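Local structure of potential RNA-dependent RNA polymerase (Human picobirnavirus, 5I62) at residues K115-L126 and E279-A290. The protein catalyses template-directed RNA synthesis from ribonucleoside triphosphates as a viral RNA-dependent RNA polymerase, serving both transcription and genome replication. Numbering follows the deposited sequence.
Sequences KSEWKGVSRLRL and ELLADLLTGQEA
D283, near the C-terminal end of helix 271-284, takes two donors from 115-126 on its OD2. W118 NE1 reaches it at 2.9 Å, in the indole plane and on the anti lone pair, whereas R123 NH1 comes from above the carboxylate plane at 3.0 Å, completing a salt bridge. R123 can be followed outward: CB lies 3.7 Å from T286 CG2, CG 4.2 Å from L284 O, CD passes the carbonyl oxygens of D283 and L284, NE turns weakly to V121 O, and NH1 also donates to D283 O (2.6 Å), a bent bond from above the carbonyl plane. Bends at chi2 (-71°) and chi3 (113°) bring the guanidinium edge to the helix's last turn, whose dipole probably favours a cation. Tryptophan joins a polar edge to a broad face: L284 CD2 makes a CH-pi contact over its five-membered ring, and L280 CD2 meets the rim. K115, extended beyond CG, runs past D283; its NZ forms a salt bridge with E279 OE2 (3.0 Å), on the anti lone pair. Beyond the helix, L124 N donates to L284 O (2.7 Å) and its O accepts from T286 N, a single beta bridge, while L124 and L126 also touch L221 and V217 of helix 208-228. W118, L280 and L284 thus form a buried apolar patch bordered by K115, R123, E279 and D283, the last probably kept anionic by its cationic neighbours.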
loop_
_atom_site.group_PDB
_atom_site.type_symbol
_atom_site.label_atom_id
_atom_site.label_comp_id
_atom_site.label_asym_id
_atom_site.label_seq_id
_atom_site.Cartn_x
_atom_site.Cartn_y
_atom_site.Cartn_z
ATOM N N LYS A 115 -7.487 21.984 -4.084
ATOM C CA LYS A 115 -6.435 22.966 -3.825
ATOM C C LYS A 115 -6.759 23.809 -2.599
ATOM O O LYS A 115 -5.861 24.199 -1.844
ATOM C CB LYS A 115 -6.244 23.876 -5.039
ATOM C CG LYS A 115 -5.664 23.201 -6.288
ATOM C CD LYS A 115 -5.472 24.230 -7.410
ATOM C CE LYS A 115 -5.154 23.544 -8.746
ATOM N NZ LYS A 115 -4.969 24.502 -9.897
ATOM N N SER A 116 -8.041 24.125 -2.405
ATOM C CA SER A 116 -8.433 24.991 -1.301
ATOM C C SER A 116 -8.120 24.366 0.045
ATOM O O SER A 116 -7.899 25.089 1.019
ATOM C CB SER A 116 -9.920 25.318 -1.395
ATOM O OG SER A 116 -10.152 26.062 -2.568
ATOM N N GLU A 117 -8.098 23.031 0.130
ATOM C CA GLU A 117 -7.795 22.407 1.414
ATOM C C GLU A 117 -6.382 22.706 1.894
ATOM O O GLU A 117 -6.116 22.564 3.084
ATOM C CB GLU A 117 -8.004 20.900 1.361
ATOM C CG GLU A 117 -9.427 20.487 1.086
ATOM C CD GLU A 117 -9.634 18.997 1.289
ATOM O OE1 GLU A 117 -9.707 18.260 0.275
ATOM O OE2 GLU A 117 -9.701 18.556 2.464
ATOM N N TRP A 118 -5.466 23.103 1.010
ATOM C CA TRP A 118 -4.121 23.466 1.443
ATOM C C TRP A 118 -3.791 24.938 1.190
ATOM O O TRP A 118 -2.620 25.296 1.040
ATOM C CB TRP A 118 -3.074 22.530 0.830
ATOM C CG TRP A 118 -3.096 22.325 -0.658
ATOM C CD1 TRP A 118 -2.736 23.228 -1.627
ATOM C CD2 TRP A 118 -3.448 21.119 -1.349
ATOM N NE1 TRP A 118 -2.854 22.660 -2.877
ATOM C CE2 TRP A 118 -3.285 21.367 -2.737
ATOM C CE3 TRP A 118 -3.893 19.860 -0.936
ATOM C CZ2 TRP A 118 -3.549 20.403 -3.702
ATOM C CZ3 TRP A 118 -4.147 18.901 -1.895
ATOM C CH2 TRP A 118 -3.980 19.174 -3.261
ATOM N N LYS A 119 -4.806 25.797 1.157
ATOM C CA LYS A 119 -4.594 27.237 1.181
ATOM C C LYS A 119 -3.680 27.626 2.337
ATOM O O LYS A 119 -3.867 27.179 3.467
ATOM C CB LYS A 119 -5.933 27.950 1.336
ATOM C CG LYS A 119 -5.870 29.432 1.080
ATOM C CD LYS A 119 -6.088 29.694 -0.402
ATOM C CE LYS A 119 -7.503 29.272 -0.809
ATOM N NZ LYS A 119 -7.720 29.277 -2.294
ATOM N N GLY A 120 -2.699 28.476 2.051
ATOM C CA GLY A 120 -1.813 28.972 3.077
ATOM C C GLY A 120 -0.691 28.038 3.470
ATOM O O GLY A 120 0.206 28.459 4.215
ATOM N N VAL A 121 -0.717 26.785 3.009
ATOM C CA VAL A 121 0.387 25.866 3.256
ATOM C C VAL A 121 1.689 26.420 2.678
ATOM O O VAL A 121 1.701 27.131 1.665
ATOM C CB VAL A 121 0.054 24.485 2.666
ATOM C CG1 VAL A 121 1.211 23.511 2.800
ATOM C CG2 VAL A 121 -1.158 23.924 3.371
ATOM N N SER A 122 2.793 26.105 3.348
ATOM C CA SER A 122 4.108 26.432 2.825
ATOM C C SER A 122 4.335 25.646 1.536
ATOM O O SER A 122 4.331 24.409 1.547
ATOM C CB SER A 122 5.178 26.109 3.864
ATOM O OG SER A 122 5.023 26.928 5.015
ATOM N N ARG A 123 4.510 26.360 0.426
ATOM C CA ARG A 123 4.739 25.702 -0.852
ATOM C C ARG A 123 5.985 24.825 -0.786
ATOM O O ARG A 123 6.956 25.130 -0.093
ATOM C CB ARG A 123 4.884 26.727 -1.974
ATOM C CG ARG A 123 3.683 27.638 -2.133
ATOM C CD ARG A 123 2.496 26.879 -2.701
ATOM N NE ARG A 123 1.406 26.755 -1.736
ATOM C CZ ARG A 123 0.183 26.338 -2.053
ATOM N NH1 ARG A 123 -0.090 26.001 -3.308
ATOM N NH2 ARG A 123 -0.759 26.255 -1.122
ATOM N N LEU A 124 5.947 23.722 -1.524
ATOM C CA LEU A 124 6.995 22.725 -1.438
ATOM C C LEU A 124 8.175 23.138 -2.299
ATOM O O LEU A 124 8.012 23.702 -3.382
ATOM C CB LEU A 124 6.483 21.364 -1.887
ATOM C CG LEU A 124 5.181 20.872 -1.263
ATOM C CD1 LEU A 124 4.853 19.505 -1.831
ATOM C CD2 LEU A 124 5.301 20.816 0.259
ATOM N N ARG A 125 9.370 22.851 -1.817
ATOM C CA ARG A 125 10.553 22.977 -2.642
ATOM C C ARG A 125 11.224 21.617 -2.701
ATOM O O ARG A 125 11.106 20.809 -1.770
ATOM C CB ARG A 125 11.505 24.018 -2.088
ATOM C CG ARG A 125 10.807 25.060 -1.247
ATOM C CD ARG A 125 11.597 26.317 -1.204
ATOM N NE ARG A 125 10.887 27.346 -0.443
ATOM C CZ ARG A 125 10.571 28.552 -0.931
ATOM N NH1 ARG A 125 10.900 28.923 -2.182
ATOM N NH2 ARG A 125 9.912 29.421 -0.169
ATOM N N LEU A 126 11.904 21.364 -3.812
ATOM C CA LEU A 126 12.612 20.105 -3.971
ATOM C C LEU A 126 13.712 19.997 -2.930
ATOM O O LEU A 126 14.471 20.943 -2.716
ATOM C CB LEU A 126 13.214 20.002 -5.367
ATOM C CG LEU A 126 12.363 19.323 -6.438
ATOM C CD1 LEU A 126 11.201 20.234 -6.822
ATOM C CD2 LEU A 126 13.239 18.997 -7.649
ATOM N N GLU A 279 -1.417 18.810 -12.027
ATOM C CA GLU A 279 -1.933 20.141 -11.721
ATOM C C GLU A 279 -1.889 20.425 -10.223
ATOM O O GLU A 279 -1.540 21.533 -9.801
ATOM C CB GLU A 279 -3.362 20.299 -12.257
ATOM C CG GLU A 279 -3.850 21.727 -12.118
ATOM C CD GLU A 279 -5.216 21.980 -12.745
ATOM O OE1 GLU A 279 -5.656 21.183 -13.600
ATOM O OE2 GLU A 279 -5.850 22.997 -12.382
ATOM N N LEU A 280 -2.276 19.445 -9.402
ATOM C CA LEU A 280 -2.215 19.628 -7.954
ATOM C C LEU A 280 -0.779 19.824 -7.485
ATOM O O LEU A 280 -0.500 20.670 -6.624
ATOM C CB LEU A 280 -2.842 18.431 -7.253
ATOM C CG LEU A 280 -4.318 18.205 -7.573
ATOM C CD1 LEU A 280 -4.787 16.903 -6.926
ATOM C CD2 LEU A 280 -5.140 19.387 -7.080
ATOM N N LEU A 281 0.142 19.009 -8.013
ATOM C CA LEU A 281 1.551 19.148 -7.652
ATOM C C LEU A 281 2.098 20.508 -8.075
ATOM O O LEU A 281 2.870 21.133 -7.338
ATOM C CB LEU A 281 2.369 18.025 -8.292
ATOM C CG LEU A 281 2.100 16.667 -7.662
ATOM C CD1 LEU A 281 2.879 15.589 -8.419
ATOM C CD2 LEU A 281 2.520 16.721 -6.213
ATOM N N ALA A 282 1.707 20.986 -9.259
ATOM C CA ALA A 282 2.186 22.291 -9.702
ATOM C C ALA A 282 1.683 23.399 -8.781
ATOM O O ALA A 282 2.388 24.387 -8.538
ATOM C CB ALA A 282 1.772 22.543 -11.151
ATOM N N ASP A 283 0.467 23.248 -8.246
ATOM C CA ASP A 283 -0.039 24.201 -7.260
ATOM C C ASP A 283 0.789 24.166 -5.980
ATOM O O ASP A 283 1.131 25.211 -5.417
ATOM C CB ASP A 283 -1.509 23.902 -6.943
ATOM C CG ASP A 283 -2.147 24.984 -6.079
ATOM O OD1 ASP A 283 -2.405 26.081 -6.606
ATOM O OD2 ASP A 283 -2.364 24.751 -4.871
ATOM N N LEU A 284 1.108 22.962 -5.501
ATOM C CA LEU A 284 1.820 22.803 -4.235
ATOM C C LEU A 284 3.277 23.247 -4.326
ATOM O O LEU A 284 3.865 23.655 -3.317
ATOM C CB LEU A 284 1.755 21.344 -3.785
ATOM C CG LEU A 284 0.392 20.839 -3.285
ATOM C CD1 LEU A 284 0.351 19.309 -3.226
ATOM C CD2 LEU A 284 0.130 21.397 -1.913
ATOM N N LEU A 285 3.877 23.154 -5.502
ATOM C CA LEU A 285 5.310 23.364 -5.645
ATOM C C LEU A 285 5.617 24.810 -6.022
ATOM O O LEU A 285 4.771 25.535 -6.539
ATOM C CB LEU A 285 5.886 22.428 -6.700
ATOM C CG LEU A 285 6.078 20.963 -6.309
ATOM C CD1 LEU A 285 6.096 20.110 -7.571
ATOM C CD2 LEU A 285 7.381 20.795 -5.532
ATOM N N THR A 286 6.863 25.211 -5.787
ATOM C CA THR A 286 7.343 26.512 -6.218
ATOM C C THR A 286 8.806 26.389 -6.626
ATOM O O THR A 286 9.546 25.580 -6.069
ATOM C CB THR A 286 7.164 27.557 -5.103
ATOM O OG1 THR A 286 7.561 28.842 -5.583
ATOM C CG2 THR A 286 8.001 27.189 -3.883
ATOM N N GLY A 287 9.198 27.158 -7.633
ATOM C CA GLY A 287 10.580 27.228 -8.066
ATOM C C GLY A 287 10.780 26.671 -9.472
ATOM O O GLY A 287 9.997 25.857 -9.973
ATOM N N GLN A 288 11.871 27.119 -10.109
ATOM C CA GLN A 288 12.200 26.636 -11.450
ATOM C C GLN A 288 12.574 25.161 -11.436
ATOM O O GLN A 288 12.271 24.428 -12.386
ATOM C CB GLN A 288 13.344 27.456 -12.051
ATOM C CG GLN A 288 13.655 27.106 -13.511
ATOM C CD GLN A 288 12.465 27.323 -14.428
ATOM O OE1 GLN A 288 11.744 28.319 -14.306
ATOM N NE2 GLN A 288 12.248 26.390 -15.351
ATOM N N GLU A 289 13.268 24.715 -10.381
ATOM C CA GLU A 289 13.583 23.298 -10.253
ATOM C C GLU A 289 12.312 22.464 -10.246
ATOM O O GLU A 289 12.303 21.329 -10.738
ATOM C CB GLU A 289 14.387 23.031 -8.979
ATOM C CG GLU A 289 15.586 23.938 -8.751
ATOM C CD GLU A 289 15.204 25.277 -8.108
ATOM O OE1 GLU A 289 16.039 25.815 -7.343
ATOM O OE2 GLU A 289 14.083 25.795 -8.365
ATOM N N ALA A 290 11.232 23.010 -9.679
ATOM C CA ALA A 290 9.956 22.304 -9.676
ATOM C C ALA A 290 9.354 22.234 -11.076
ATOM O O ALA A 290 8.832 21.188 -11.474
ATOM C CB ALA A 290 8.990 22.968 -8.702
HETATM O O HOH W 1 -1.761 24.161 -10.782
HETATM O O HOH W 2 -2.851 26.304 -9.096
HETATM O O HOH W 3 -3.652 25.963 -2.725
HETATM O O HOH W 4 12.056 23.599 -5.932
#